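Local coordinates for enoyl-CoA hydratase, EchA12_1 (Mycobacterium marinum M, PDB 3QRE), which probably catalyses the hydration of enoyl-CoA thioesters in fatty acid metabolism, as a member of the crotonase-like enoyl-CoA hydratase/isomerase family, at residues A[31-34]-A[40-43]; A[75-80]-A[230-235]; A[79-84]-A[220-225]; A[132-137]-A[226-231]; A[151-156]-A[247-252]. All coordinates share one frame; numbering follows the deposited sequence.

Contact 1. Residues A[31-34]-A[40-43]; sequences VLYE and VAII
Two first torsions set the side-chain contacts of Tyr33 and Ile43: chi1 of -178° carries the tyrosine ring to Ala41, and chi1 of -60° in Ile43 puts CG2, anti to the backbone N, onto Val31. They belong to a beta hairpin, strands 31-35 and 40-45, which forms one edge of the main sheet of a crotonase-like fold. The segments run antiparallel, 162° between their directions. Glu34 and Ile42 form a hydrogen-bonded pair. Ile42 N gives a short, nearly straight bond of 2.6 Å to Glu34 O, arriving almost in line with the carbonyl. The return bond, from Glu34 N to Ile42 O, is longer at 3.0 Å and more bent, with the donor in the carbonyl plane. Tyr33 and Ile43 are the neighbouring non-hydrogen-bonded pair; here Ile42 O receives the CA-H of Tyr33, and Leu32 O that of Ile43.

Tyr33 and Ile43 share a face of the sheet with Val31 and Ala41. The tyrosine hydroxyl end lies against the alanine methyl, OH to CB 3.8 Å, with the ring oblique to it. Helix 56-71 covers this side, bringing Arg68 to Tyr33 and Ala65 and Ile66 to Ile43. Glu34 and Ile42 occupy the other face, where Leu226 of helix 221-235 packs on Ile42. Farther toward the start of the first strand, Val31 and Ile43 lie at a slant to each other, and their branches close to 3.5 Å between CG1 of Val31 and CG2 of Ile43.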
# COMPACT_ATOMS: atom_id res chain seq x y z
N VAL A 31 -25.96 15.86 16.38
CA VAL A 31 -25.28 14.58 16.55
C VAL A 31 -25.88 13.84 17.75
O VAL A 31 -25.94 14.37 18.85
CB VAL A 31 -23.73 14.79 16.74
CG1 VAL A 31 -23.03 13.47 17.01
CG2 VAL A 31 -23.11 15.46 15.54
N LEU A 32 -26.32 12.60 17.53
CA LEU A 32 -26.84 11.77 18.61
C LEU A 32 -25.75 10.94 19.27
O LEU A 32 -24.78 10.50 18.62
CB LEU A 32 -27.94 10.83 18.10
CG LEU A 32 -29.07 11.48 17.31
CD1 LEU A 32 -29.93 10.41 16.67
CD2 LEU A 32 -29.90 12.42 18.22
N TYR A 33 -25.92 10.70 20.57
CA TYR A 33 -24.97 9.94 21.36
C TYR A 33 -25.67 8.81 22.15
O TYR A 33 -26.60 9.04 22.91
CB TYR A 33 -24.24 10.89 22.30
CG TYR A 33 -23.19 10.23 23.16
CD1 TYR A 33 -21.85 10.34 22.82
CD2 TYR A 33 -23.54 9.50 24.31
CE1 TYR A 33 -20.85 9.75 23.60
CE2 TYR A 33 -22.55 8.89 25.10
CZ TYR A 33 -21.20 9.02 24.72
OH TYR A 33 -20.18 8.46 25.46
N GLU A 34 -25.16 7.60 22.00
CA GLU A 34 -25.73 6.45 22.69
C GLU A 34 -24.64 5.47 23.12
O GLU A 34 -23.74 5.16 22.34
CB GLU A 34 -26.76 5.78 21.78
CG GLU A 34 -27.29 4.45 22.27
CD GLU A 34 -28.17 3.75 21.24
OE1 GLU A 34 -28.69 4.42 20.31
OE2 GLU A 34 -28.34 2.51 21.36
N VAL A 40 -19.57 0.54 23.99
CA VAL A 40 -19.45 1.22 22.71
C VAL A 40 -20.28 2.51 22.70
O VAL A 40 -21.47 2.47 22.94
CB VAL A 40 -19.90 0.31 21.54
CG1 VAL A 40 -19.72 1.03 20.20
CG2 VAL A 40 -19.14 -1.03 21.57
N ALA A 41 -19.62 3.63 22.45
CA ALA A 41 -20.30 4.89 22.16
C ALA A 41 -20.69 4.99 20.68
O ALA A 41 -19.82 4.98 19.79
CB ALA A 41 -19.41 6.08 22.55
N ILE A 42 -21.99 5.08 20.41
CA ILE A 42 -22.50 5.23 19.05
C ILE A 42 -22.80 6.70 18.78
O ILE A 42 -23.64 7.32 19.46
CB ILE A 42 -23.76 4.37 18.80
CG1 ILE A 42 -23.47 2.90 19.13
CG2 ILE A 42 -24.27 4.56 17.34
CD1 ILE A 42 -24.69 1.99 19.07
N ILE A 43 -22.11 7.25 17.79
CA ILE A 43 -22.20 8.65 17.43
C ILE A 43 -22.82 8.70 16.04
O ILE A 43 -22.32 8.09 15.08
CB ILE A 43 -20.81 9.31 17.49
CG1 ILE A 43 -20.25 9.18 18.92
CG2 ILE A 43 -20.85 10.77 16.99
CD1 ILE A 43 -18.90 9.89 19.13

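Contact 2. Residues A[75-80]-A[230-235]; sequences IRVIVL and EDIARY
Ala233 O receives NH1 of Arg76 at 2.8 Å, a weak hydrogen bond because the angle at the proton is only 126°. The stronger polar partner of this guanidinium is Cys236 O, bonded to NH2, so Arg76 meets two carbonyls at the C-terminal end of helix 221-235, where the helix dipole would probably add to the attraction. The arginine chain gets there by folding at chi2 (-70°) and chi3, which lays the guanidinium alongside the last turn; the methyl of Ala233 stands over one of its faces, near the rim. Nearer the backbone, CB of Arg76 touches CB of Ala233 at 3.9 Å.

Val77, the first residue of the strand, adds an apolar contact. Its CG2 touches both CG1 of Ile232, 3.8 Å away, and the Ala233 methyl, while CG1 approaches Ile232 CD1; the valine and isoleucine side chains cross at about a right angle.

In this crotonase-like fold the contact joins the start of strand 77-82 to the end of helix 221-235. Met241 of helix 238-249 packs against Arg76, Val77 and Ile232 together, and Ile232 also meets Ser197 of the second subunit.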
# COMPACT_ATOMS: atom_id res chain seq x y z
N ILE A 75 -16.47 3.94 28.51
CA ILE A 75 -16.45 3.79 27.05
C ILE A 75 -15.11 3.24 26.57
O ILE A 75 -14.04 3.80 26.84
CB ILE A 75 -16.75 5.12 26.30
CG1 ILE A 75 -18.17 5.65 26.62
CG2 ILE A 75 -16.55 4.95 24.76
CD1 ILE A 75 -19.34 4.69 26.21
N ARG A 76 -15.18 2.12 25.86
CA ARG A 76 -14.02 1.45 25.31
C ARG A 76 -13.80 1.75 23.82
O ARG A 76 -12.66 1.94 23.39
CB ARG A 76 -14.16 -0.06 25.51
CG ARG A 76 -14.34 -0.48 26.99
CD ARG A 76 -13.05 -0.26 27.74
NE ARG A 76 -11.92 -0.46 26.83
CZ ARG A 76 -11.40 -1.65 26.49
NH1 ARG A 76 -11.90 -2.78 27.01
NH2 ARG A 76 -10.38 -1.71 25.63
N VAL A 77 -14.87 1.76 23.04
CA VAL A 77 -14.77 1.93 21.60
C VAL A 77 -15.88 2.86 21.11
O VAL A 77 -16.98 2.91 21.70
CB VAL A 77 -14.85 0.57 20.86
CG1 VAL A 77 -14.54 0.74 19.37
CG2 VAL A 77 -13.88 -0.43 21.46
N ILE A 78 -15.58 3.59 20.03
CA ILE A 78 -16.51 4.52 19.40
C ILE A 78 -16.96 4.02 18.03
O ILE A 78 -16.14 3.59 17.21
CB ILE A 78 -15.88 5.93 19.21
CG1 ILE A 78 -15.46 6.54 20.56
CG2 ILE A 78 -16.85 6.86 18.47
CD1 ILE A 78 -14.49 7.76 20.45
N VAL A 79 -18.26 4.06 17.78
CA VAL A 79 -18.81 3.77 16.44
C VAL A 79 -19.41 5.05 15.88
O VAL A 79 -20.16 5.74 16.57
CB VAL A 79 -19.79 2.56 16.43
CG1 VAL A 79 -20.54 2.43 15.12
CG2 VAL A 79 -19.01 1.26 16.67
N LEU A 80 -19.04 5.37 14.64
CA LEU A 80 -19.48 6.58 13.95
C LEU A 80 -20.32 6.22 12.70
O LEU A 80 -19.88 5.45 11.86
CB LEU A 80 -18.27 7.45 13.57
CG LEU A 80 -18.51 8.77 12.82
CD1 LEU A 80 -19.30 9.73 13.73
CD2 LEU A 80 -17.19 9.44 12.26
N GLU A 230 -17.32 -4.42 19.99
CA GLU A 230 -17.31 -5.14 21.27
C GLU A 230 -16.30 -6.28 21.28
O GLU A 230 -15.71 -6.57 22.32
CB GLU A 230 -18.73 -5.61 21.66
CG GLU A 230 -19.47 -4.58 22.56
CD GLU A 230 -20.98 -4.70 22.51
OE1 GLU A 230 -21.68 -3.67 22.24
OE2 GLU A 230 -21.48 -5.84 22.74
N ASP A 231 -16.07 -6.90 20.12
CA ASP A 231 -14.99 -7.87 19.94
C ASP A 231 -13.64 -7.28 20.35
O ASP A 231 -12.95 -7.87 21.18
CB ASP A 231 -14.92 -8.41 18.51
CG ASP A 231 -15.76 -9.67 18.30
OD1 ASP A 231 -16.70 -9.96 19.09
OD2 ASP A 231 -15.48 -10.40 17.31
N ILE A 232 -13.27 -6.11 19.79
CA ILE A 232 -11.98 -5.49 20.14
C ILE A 232 -11.94 -4.98 21.59
O ILE A 232 -10.90 -5.03 22.24
CB ILE A 232 -11.48 -4.41 19.10
CG1 ILE A 232 -12.07 -3.03 19.36
CG2 ILE A 232 -11.74 -4.86 17.65
CD1 ILE A 232 -11.69 -2.03 18.28
N ALA A 233 -13.09 -4.53 22.08
CA ALA A 233 -13.23 -4.11 23.46
C ALA A 233 -12.94 -5.25 24.44
O ALA A 233 -12.35 -5.04 25.50
CB ALA A 233 -14.60 -3.52 23.72
N ARG A 234 -13.34 -6.47 24.08
CA ARG A 234 -13.00 -7.60 24.92
C ARG A 234 -11.52 -7.96 24.75
O ARG A 234 -10.83 -8.19 25.74
CB ARG A 234 -13.92 -8.80 24.65
N TYR A 235 -11.03 -7.96 23.51
CA TYR A 235 -9.66 -8.43 23.27
C TYR A 235 -8.52 -7.54 23.81
O TYR A 235 -7.55 -8.06 24.35
CB TYR A 235 -9.42 -8.79 21.79
CG TYR A 235 -7.94 -9.01 21.49
CD1 TYR A 235 -7.29 -10.20 21.86
CD2 TYR A 235 -7.18 -8.00 20.88
CE1 TYR A 235 -5.90 -10.38 21.59
CE2 TYR A 235 -5.83 -8.16 20.61
CZ TYR A 235 -5.19 -9.34 20.97
OH TYR A 235 -3.84 -9.44 20.68

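Contact 3. Residues A[79-84]-A[220-225]; sequences VLTGRG and QLMPRA
This is a buried, apolar strand-on-helix contact in which the end of strand 77-82 packs against the first turns of helix 221-235, with Val79 and Thr81 meeting Met222 and Ala225. No hydrogen bond joins the two segments. Their short axes are nearly antiparallel, 169° apart in direction, and come no closer than 10.2 Å, so side chains have to fill the gap. Met222 supplies most of the reach. Its chain bends at both chi2 (-61°) and chi3 (-67°), curling the sulfur and the terminal methyl toward the strand. SD ends against Thr81, tip to tip, 4.0 Å from CB and equally far from the hydroxyl oxygen and the methyl carbon. CE continues to Val79 and stops 4.0 Å from CG1, the two side chains sliding past each other in opposite directions.

Val79 and Thr81 point to the helix, whereas Leu80 between them turns to the other side, the alternation expected of a strand in the main sheet of the crotonase-like fold, with a helix packed along its face. Ala225, one turn after Met222, brings only a methyl and a carbonyl: its CB is 4.4 Å from Val79 CG1, and its O is near CG2 of the same valine.

The polar end of Thr81 is engaged within the sheet, where OG1 hydrogen-bonds to Ala136 O on the neighbouring strand. Ala136 also packs against Leu221, Met222 and Ala225, so strands 77-82 and 133-137 both bear on this part of the helix. On another side of the helix, Arg224 forms salt bridges with Glu214 and Glu227.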
# COMPACT_ATOMS: atom_id res chain seq x y z
N VAL A 79 -18.26 4.06 17.78
CA VAL A 79 -18.81 3.77 16.44
C VAL A 79 -19.41 5.05 15.88
O VAL A 79 -20.16 5.74 16.57
CB VAL A 79 -19.79 2.56 16.43
CG1 VAL A 79 -20.54 2.43 15.12
CG2 VAL A 79 -19.01 1.26 16.67
N LEU A 80 -19.04 5.37 14.64
CA LEU A 80 -19.48 6.58 13.95
C LEU A 80 -20.32 6.22 12.70
O LEU A 80 -19.88 5.45 11.86
CB LEU A 80 -18.27 7.45 13.57
CG LEU A 80 -18.51 8.77 12.82
CD1 LEU A 80 -19.30 9.73 13.73
CD2 LEU A 80 -17.19 9.44 12.26
N THR A 81 -21.52 6.80 12.60
CA THR A 81 -22.45 6.54 11.49
C THR A 81 -23.36 7.75 11.18
O THR A 81 -23.40 8.72 11.94
CB THR A 81 -23.32 5.25 11.75
OG1 THR A 81 -23.91 4.79 10.53
CG2 THR A 81 -24.42 5.50 12.84
N GLY A 82 -24.08 7.69 10.06
CA GLY A 82 -25.02 8.74 9.66
C GLY A 82 -26.45 8.18 9.63
O GLY A 82 -26.67 7.04 9.19
N ARG A 83 -27.39 8.97 10.16
CA ARG A 83 -28.81 8.64 10.06
C ARG A 83 -29.31 8.82 8.62
O ARG A 83 -28.92 9.77 7.92
CB ARG A 83 -29.63 9.51 11.01
N GLY A 84 -30.17 7.91 8.18
CA GLY A 84 -30.85 8.05 6.89
C GLY A 84 -30.05 7.46 5.75
O GLY A 84 -29.28 6.52 5.95
N GLN A 220 -27.12 -5.36 7.59
CA GLN A 220 -26.12 -5.94 8.48
C GLN A 220 -24.99 -4.96 8.88
O GLN A 220 -24.13 -5.33 9.67
CB GLN A 220 -25.54 -7.23 7.88
N LEU A 221 -25.02 -3.73 8.37
CA LEU A 221 -23.95 -2.74 8.65
C LEU A 221 -23.67 -2.41 10.13
O LEU A 221 -22.53 -2.52 10.60
CB LEU A 221 -24.16 -1.44 7.86
CG LEU A 221 -23.06 -0.38 8.01
CD1 LEU A 221 -21.69 -0.88 7.52
CD2 LEU A 221 -23.46 0.89 7.28
N MET A 222 -24.70 -1.98 10.85
CA MET A 222 -24.54 -1.66 12.27
C MET A 222 -24.31 -2.89 13.17
O MET A 222 -23.44 -2.83 14.04
CB MET A 222 -25.70 -0.80 12.78
CG MET A 222 -25.66 0.63 12.24
SD MET A 222 -24.14 1.50 12.75
CE MET A 222 -24.40 1.63 14.52
N PRO A 223 -25.05 -4.00 12.97
CA PRO A 223 -24.74 -5.20 13.77
C PRO A 223 -23.27 -5.64 13.67
O PRO A 223 -22.64 -5.95 14.71
CB PRO A 223 -25.71 -6.25 13.22
CG PRO A 223 -26.93 -5.46 12.86
CD PRO A 223 -26.40 -4.11 12.35
N ARG A 224 -22.73 -5.63 12.45
CA ARG A 224 -21.33 -5.96 12.17
C ARG A 224 -20.32 -4.96 12.77
O ARG A 224 -19.34 -5.37 13.42
CB ARG A 224 -21.12 -6.12 10.67
CG ARG A 224 -19.72 -6.52 10.28
CD ARG A 224 -19.40 -8.01 10.56
NE ARG A 224 -17.98 -8.25 10.32
CZ ARG A 224 -17.07 -8.49 11.27
NH1 ARG A 224 -17.44 -8.56 12.55
NH2 ARG A 224 -15.79 -8.67 10.94
N ALA A 225 -20.56 -3.67 12.59
CA ALA A 225 -19.69 -2.65 13.17
C ALA A 225 -19.68 -2.76 14.71
O ALA A 225 -18.62 -2.64 15.33
CB ALA A 225 -20.10 -1.23 12.73

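Contact 4. Residues A[132-137]-A[226-231]; sequences PVIAAI and LEYAED
Ile134 points toward segment 226-231 of helix 221-235 and divides its longer branch between two consecutive residues, Tyr228 and Ala229, both of which direct their side chains to the strand. The tyrosine is met at its rim: CD1 of Ile134 sits close to the ring plane, 4.2 Å from CE2, and covers neither face. The branch carrying that methyl is folded, with chi1 of -43° and chi2 of -47°, which leaves CG1 facing the alanine while CD1 turns to the ring. CG1 lies 4.3 Å from the Ala229 methyl. Ile134 and Ala229 are also the nearest pair of the two backbones, CA to CA 7.2 Å. No hydrogen bond crosses between the segments, and the three residues that touch are all buried, so the contact is purely one of apolar packing.

Strand 133-137 is an inner strand of the main sheet of the crotonase-like fold, flanked by strands 77-82 and 154-158, and helix 221-235 packs against one face of it. Ala136, two residues on from Ile134, meets the same helix nearer its start, and Ala229 also packs on Val40, two strands away in the sheet.

Phe156 of the next strand meets Tyr228 edge-to-face and also touches Ile134, so the isoleucine and both rings form one buried apolar cluster. The polar end of the tyrosine leaves the cluster: its OH is hydrogen-bonded to OD1 of Asp193 of the second subunit, which links the core of one chain to its neighbour in the three-chain assembly.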
# COMPACT_ATOMS: atom_id res chain seq x y z
N PRO A 132 -10.29 3.71 19.79
CA PRO A 132 -10.55 3.47 18.38
C PRO A 132 -11.90 4.03 17.94
O PRO A 132 -12.85 4.07 18.74
CB PRO A 132 -10.57 1.93 18.28
CG PRO A 132 -10.15 1.42 19.66
CD PRO A 132 -10.49 2.50 20.61
N VAL A 133 -11.98 4.44 16.66
CA VAL A 133 -13.24 4.84 16.07
C VAL A 133 -13.49 3.93 14.88
O VAL A 133 -12.62 3.78 13.99
CB VAL A 133 -13.24 6.35 15.66
CG1 VAL A 133 -14.61 6.80 15.16
CG2 VAL A 133 -12.82 7.23 16.84
N ILE A 134 -14.66 3.30 14.87
CA ILE A 134 -15.09 2.46 13.77
C ILE A 134 -16.16 3.23 12.99
O ILE A 134 -17.24 3.53 13.54
CB ILE A 134 -15.68 1.11 14.27
CG1 ILE A 134 -14.86 0.47 15.40
CG2 ILE A 134 -15.90 0.13 13.11
CD1 ILE A 134 -13.33 0.41 15.17
N ALA A 135 -15.88 3.54 11.73
CA ALA A 135 -16.88 4.12 10.85
C ALA A 135 -17.74 3.05 10.21
O ALA A 135 -17.23 2.06 9.65
CB ALA A 135 -16.22 5.02 9.77
N ALA A 136 -19.05 3.26 10.28
CA ALA A 136 -20.01 2.42 9.60
C ALA A 136 -20.65 3.27 8.52
O ALA A 136 -21.55 4.04 8.79
CB ALA A 136 -21.04 1.92 10.56
N ILE A 137 -20.18 3.10 7.29
CA ILE A 137 -20.52 3.98 6.17
C ILE A 137 -21.77 3.47 5.47
O ILE A 137 -21.71 2.61 4.60
CB ILE A 137 -19.32 4.13 5.20
CG1 ILE A 137 -18.05 4.53 6.00
CG2 ILE A 137 -19.61 5.17 4.12
CD1 ILE A 137 -16.72 4.51 5.23
N LEU A 226 -20.86 -3.02 15.30
CA LEU A 226 -20.97 -3.21 16.76
C LEU A 226 -20.39 -4.52 17.26
O LEU A 226 -19.87 -4.58 18.37
CB LEU A 226 -22.41 -3.09 17.24
CG LEU A 226 -23.04 -1.74 17.01
CD1 LEU A 226 -24.57 -1.86 17.17
CD2 LEU A 226 -22.43 -0.68 17.94
N GLU A 227 -20.51 -5.58 16.46
CA GLU A 227 -19.95 -6.90 16.81
C GLU A 227 -18.44 -6.72 16.92
O GLU A 227 -17.84 -6.97 17.97
CB GLU A 227 -20.30 -7.93 15.73
CG GLU A 227 -19.67 -9.33 15.91
CD GLU A 227 -19.77 -10.23 14.65
OE1 GLU A 227 -19.92 -9.71 13.52
OE2 GLU A 227 -19.68 -11.47 14.79
N TYR A 228 -17.85 -6.24 15.83
CA TYR A 228 -16.41 -5.95 15.74
C TYR A 228 -15.92 -5.06 16.88
O TYR A 228 -14.91 -5.37 17.50
CB TYR A 228 -16.09 -5.35 14.36
CG TYR A 228 -14.62 -5.11 14.14
CD1 TYR A 228 -13.78 -6.15 13.78
CD2 TYR A 228 -14.07 -3.84 14.30
CE1 TYR A 228 -12.44 -5.93 13.58
CE2 TYR A 228 -12.75 -3.61 14.10
CZ TYR A 228 -11.92 -4.65 13.74
OH TYR A 228 -10.58 -4.41 13.56
N ALA A 229 -16.65 -3.99 17.16
CA ALA A 229 -16.31 -3.03 18.24
C ALA A 229 -16.31 -3.63 19.66
O ALA A 229 -15.41 -3.36 20.45
CB ALA A 229 -17.20 -1.82 18.17
N GLU A 230 -17.32 -4.42 19.99
CA GLU A 230 -17.31 -5.14 21.27
C GLU A 230 -16.30 -6.28 21.28
O GLU A 230 -15.71 -6.57 22.32
CB GLU A 230 -18.73 -5.61 21.66
CG GLU A 230 -19.47 -4.58 22.56
CD GLU A 230 -20.98 -4.70 22.51
OE1 GLU A 230 -21.68 -3.67 22.24
OE2 GLU A 230 -21.48 -5.84 22.74
N ASP A 231 -16.07 -6.90 20.12
CA ASP A 231 -14.99 -7.87 19.94
C ASP A 231 -13.64 -7.28 20.35
O ASP A 231 -12.95 -7.87 21.18
CB ASP A 231 -14.92 -8.41 18.51
CG ASP A 231 -15.76 -9.67 18.30
OD1 ASP A 231 -16.70 -9.96 19.09
OD2 ASP A 231 -15.48 -10.40 17.31

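Contact 5. Residues A[151-156]-A[247-252]; sequences MCDVRF and QVYGDA
Water carries the polar link between Tyr249 and the turn at Met151 and Cys152, since no direct hydrogen bond joins the segments. Water 1 is the sound bridge: it donates to Met151 O at 2.6 Å and is hydrogen-bonded to Tyr249 OH at 3.1 Å. Water 2 lies at the ring edge, in its plane, hydrogen-bonded to Tyr249 OH at 2.9 Å and near Cys152 O.

A side-chain bond steadies the same turn. NH1 of Arg155 donates to Cys152 O at 2.7 Å, with the carbonyl oxygen in the guanidinium plane; the nitrogen itself stands well above the carbonyl plane. NE of Arg155 is bonded to Leu211 O.

By direct approach, Asp153 and Tyr249 cross at a slant. OD1 comes to the ring edge, 4.0 Å from CE2, with carboxylate and ring planes 64° apart. The charge of Asp153 is met beyond these segments: OD2 takes the backbone N of Val133 and forms a salt bridge with Lys245, one turn before Tyr249 on the same helix.

Ring packing adds Trp188 of the second subunit, edge-to-face with Tyr249, and Leu192 of that subunit. The contact thus joins the end of helix 238-249 to the residues leading into strand 154-158 through ordered water, at a subunit interface of this three-chain assembly, where a late helix of the crotonase-like chain lies beside the core sheet.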
# COMPACT_ATOMS: atom_id res chain seq x y z
N MET A 151 -10.09 9.13 8.55
CA MET A 151 -9.36 9.41 9.81
C MET A 151 -9.69 8.37 10.89
O MET A 151 -8.94 8.21 11.89
CB MET A 151 -9.63 10.85 10.34
CG MET A 151 -9.10 11.95 9.45
SD MET A 151 -7.30 11.80 9.10
CE MET A 151 -7.20 13.18 7.92
N CYS A 152 -10.80 7.67 10.70
CA CYS A 152 -11.19 6.63 11.62
C CYS A 152 -10.24 5.43 11.57
O CYS A 152 -9.52 5.24 10.60
CB CYS A 152 -12.66 6.21 11.38
SG CYS A 152 -13.82 7.56 11.67
N ASP A 153 -10.23 4.64 12.63
CA ASP A 153 -9.33 3.48 12.71
C ASP A 153 -9.73 2.41 11.70
O ASP A 153 -8.89 1.87 11.00
CB ASP A 153 -9.34 2.94 14.14
CG ASP A 153 -8.80 3.95 15.12
OD1 ASP A 153 -7.58 4.05 15.20
OD2 ASP A 153 -9.54 4.68 15.79
N VAL A 154 -11.03 2.11 11.66
CA VAL A 154 -11.56 1.00 10.85
C VAL A 154 -12.87 1.41 10.22
O VAL A 154 -13.69 2.10 10.86
CB VAL A 154 -11.74 -0.30 11.69
CG1 VAL A 154 -12.20 -1.44 10.83
CG2 VAL A 154 -10.44 -0.68 12.40
N ARG A 155 -13.05 1.01 8.96
CA ARG A 155 -14.26 1.34 8.19
C ARG A 155 -15.02 0.09 7.68
O ARG A 155 -14.44 -0.80 7.03
CB ARG A 155 -13.90 2.23 7.01
CG ARG A 155 -13.54 3.69 7.37
CD ARG A 155 -12.65 4.34 6.28
NE ARG A 155 -11.32 3.70 6.21
CZ ARG A 155 -10.37 3.84 7.13
NH1 ARG A 155 -10.56 4.64 8.18
NH2 ARG A 155 -9.23 3.21 6.99
N PHE A 156 -16.32 0.06 7.96
CA PHE A 156 -17.25 -0.86 7.32
C PHE A 156 -18.14 -0.04 6.41
O PHE A 156 -18.45 1.12 6.72
CB PHE A 156 -18.09 -1.60 8.35
CG PHE A 156 -17.32 -2.60 9.14
CD1 PHE A 156 -17.15 -3.89 8.67
CD2 PHE A 156 -16.72 -2.24 10.34
CE1 PHE A 156 -16.42 -4.83 9.39
CE2 PHE A 156 -15.96 -3.17 11.09
CZ PHE A 156 -15.81 -4.47 10.61
N GLN A 247 1.37 3.81 18.53
CA GLN A 247 2.46 3.12 17.81
C GLN A 247 2.28 3.09 16.30
O GLN A 247 3.27 3.23 15.56
CB GLN A 247 2.74 1.71 18.35
CG GLN A 247 3.36 1.68 19.74
CD GLN A 247 4.69 2.43 19.85
OE1 GLN A 247 4.82 3.39 20.62
NE2 GLN A 247 5.68 2.01 19.07
N VAL A 248 1.04 2.91 15.85
CA VAL A 248 0.77 2.80 14.41
C VAL A 248 0.94 4.14 13.70
O VAL A 248 1.69 4.23 12.74
CB VAL A 248 -0.59 2.11 14.12
CG1 VAL A 248 -0.93 2.14 12.64
CG2 VAL A 248 -0.58 0.65 14.62
N TYR A 249 0.26 5.18 14.17
CA TYR A 249 0.36 6.51 13.56
C TYR A 249 1.75 7.13 13.79
O TYR A 249 2.33 7.75 12.89
CB TYR A 249 -0.76 7.43 14.06
CG TYR A 249 -2.15 7.05 13.54
CD1 TYR A 249 -2.50 7.28 12.20
CD2 TYR A 249 -3.11 6.45 14.38
CE1 TYR A 249 -3.80 6.93 11.70
CE2 TYR A 249 -4.37 6.11 13.91
CZ TYR A 249 -4.71 6.34 12.56
OH TYR A 249 -5.97 6.02 12.10
N GLY A 250 2.29 6.94 15.00
CA GLY A 250 3.68 7.26 15.28
C GLY A 250 3.97 8.76 15.28
O GLY A 250 3.13 9.58 15.71
N ASP A 251 5.17 9.08 14.81
CA ASP A 251 5.67 10.45 14.68
C ASP A 251 4.88 11.25 13.64
O ASP A 251 4.93 12.48 13.64
CB ASP A 251 7.16 10.44 14.30
N ALA A 252 4.15 10.53 12.78
CA ALA A 252 3.51 11.09 11.58
C ALA A 252 2.37 12.11 11.81
O ALA A 252 2.10 12.95 10.94
CB ALA A 252 3.03 9.95 10.64
O HOH W 1 -8.19 7.06 14.04
O HOH W 2 -6.68 6.03 9.32

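From the N terminus, contact 1 closes first, a short-range hairpin complete before any other contact opens. Contacts 2 and 3 then start from overlapping parts of strand 77-82 and run to opposite ends of helix 221-235; the loop of contact 3 nests inside that of contact 2. Contact 4 opens later, at strand 133-137, crosses contact 3 and ends on the middle of the helix, sharing Glu230 and Asp231 with contact 2. Contact 5 starts inside these three loops and closes after them, crossing each by way of helix 238-249. Jointly they bind the hairpin, three further strands of one sheet and helices 221-235 and 238-249, with contacts 2, 4 and 5 reaching the second subunit.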